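Local coordinates for succinate dehydrogenase (Membrane anchor subunit) (Mycolicibacterium smegmatis, PDB 7D6V) that anchors succinate dehydrogenase in the membrane, where it carries a Rieske iron-sulfur cluster and binds quinone, probably as the electron acceptor, at the interface of chains B and A. Numbering follows the deposited sequence. Chains: chain A, Succinate dehydrogenase (Membrane anchor subunit); chain B, Fumarate reductase iron-sulfur subunit.

The interface of chains B and A. Residues chain B 156, 204, 206; chain A 122, 128-129, 141.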
# COMPACT_ATOMS: atom_id res chain seq x y z
N HIS B 156 -0.23 -21.72 4.52
CA HIS B 156 -0.44 -22.86 5.40
C HIS B 156 0.83 -23.33 6.08
O HIS B 156 0.75 -24.08 7.06
CB HIS B 156 -1.05 -24.03 4.61
CG HIS B 156 -0.11 -24.65 3.63
ND1 HIS B 156 0.35 -25.94 3.75
CD2 HIS B 156 0.48 -24.14 2.52
CE1 HIS B 156 1.16 -26.21 2.75
NE2 HIS B 156 1.26 -25.14 1.99
N ASN B 204 5.54 -25.18 -0.67
CA ASN B 204 4.88 -25.76 -1.83
C ASN B 204 4.01 -24.68 -2.44
O ASN B 204 3.53 -23.79 -1.74
CB ASN B 204 4.08 -27.01 -1.46
CG ASN B 204 2.82 -26.71 -0.67
OD1 ASN B 204 2.71 -25.68 -0.02
ND2 ASN B 204 1.87 -27.63 -0.71
N THR B 206 1.21 -23.99 -3.80
CA THR B 206 -0.24 -24.05 -3.87
C THR B 206 -0.93 -22.70 -4.06
O THR B 206 -2.13 -22.65 -4.31
CB THR B 206 -0.77 -24.74 -2.62
OG1 THR B 206 -0.08 -24.24 -1.48
CG2 THR B 206 -0.54 -26.23 -2.73
N TYR A 122 -0.96 -31.12 -4.77
CA TYR A 122 -0.73 -30.79 -3.38
C TYR A 122 -2.01 -30.30 -2.72
O TYR A 122 -2.25 -30.56 -1.54
CB TYR A 122 0.36 -29.72 -3.25
CG TYR A 122 1.77 -30.21 -3.48
CD1 TYR A 122 2.12 -31.52 -3.24
CD2 TYR A 122 2.75 -29.34 -3.94
CE1 TYR A 122 3.41 -31.96 -3.46
CE2 TYR A 122 4.04 -29.77 -4.16
CZ TYR A 122 4.36 -31.08 -3.92
OH TYR A 122 5.64 -31.51 -4.14
N SER A 128 -2.62 -30.28 1.14
CA SER A 128 -1.67 -29.43 1.85
C SER A 128 -2.38 -28.16 2.28
O SER A 128 -2.60 -27.98 3.48
CB SER A 128 -0.42 -29.18 1.01
OG SER A 128 0.44 -30.30 1.04
N PRO A 129 -2.78 -27.24 1.41
CA PRO A 129 -4.10 -26.64 1.64
C PRO A 129 -5.13 -27.34 0.77
O PRO A 129 -4.96 -27.41 -0.45
CB PRO A 129 -3.90 -25.17 1.27
CG PRO A 129 -2.81 -25.18 0.30
CD PRO A 129 -1.93 -26.36 0.59
N TYR A 141 4.73 -30.81 8.71
CA TYR A 141 4.85 -30.37 7.32
C TYR A 141 6.28 -29.93 7.06
O TYR A 141 6.78 -29.04 7.74
CB TYR A 141 3.88 -29.23 7.03
CG TYR A 141 4.09 -28.56 5.69
CD1 TYR A 141 3.57 -29.11 4.53
CD2 TYR A 141 4.80 -27.38 5.59
CE1 TYR A 141 3.76 -28.50 3.31
CE2 TYR A 141 4.99 -26.76 4.38
CZ TYR A 141 4.47 -27.33 3.24
OH TYR A 141 4.67 -26.71 2.03
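The phenol of A:Tyr141 meets the loop of B:Asn204 with its hydroxyl OH, which accepts a hydrogen bond from the backbone N of B:Asn204 (3.2 Å, 143° at the hydrogen). The same OH lies 3.0 Å from the side-chain carbonyl OD1 of B:Asn204, to which it can donate, so one tyrosine oxygen serves both ends of the asparagine. A tyrosine suits this place because its ring also packs edge-to-face with the imidazole of B:His156, which turns its CE1/ND1 side to the tyrosine face, offset toward the rim, the planes 65° apart and CE1 of each ring 3.5 Å from the other. On the imidazole face, A:Pro129 lays its CD almost over the centre, a CH-pi contact suited to a rigid, apolar ring; its CG also rests against CB and the hydroxyl OG1 of B:Thr206, 3.4 Å from OG1. The methyl CG2 of B:Thr206 packs against CB of A:Tyr122, and CB of B:Asn204 sits above the ring of A:Tyr122 near its CD2 rim. The amide nitrogen ND2 of B:Asn204 points toward CB of A:Ser128, whose small side chain may allow the two loops to come close. This site belongs to the docking surface between the iron-sulfur subunit and its membrane anchor, and B:Asn204 also lines the 3Fe-4S cluster pocket. Within chain B, the same imidazole steadies the amide's rotation: its NE2 donates to OD1 of B:Asn204, with the oxygen only 3° out of the imidazole plane.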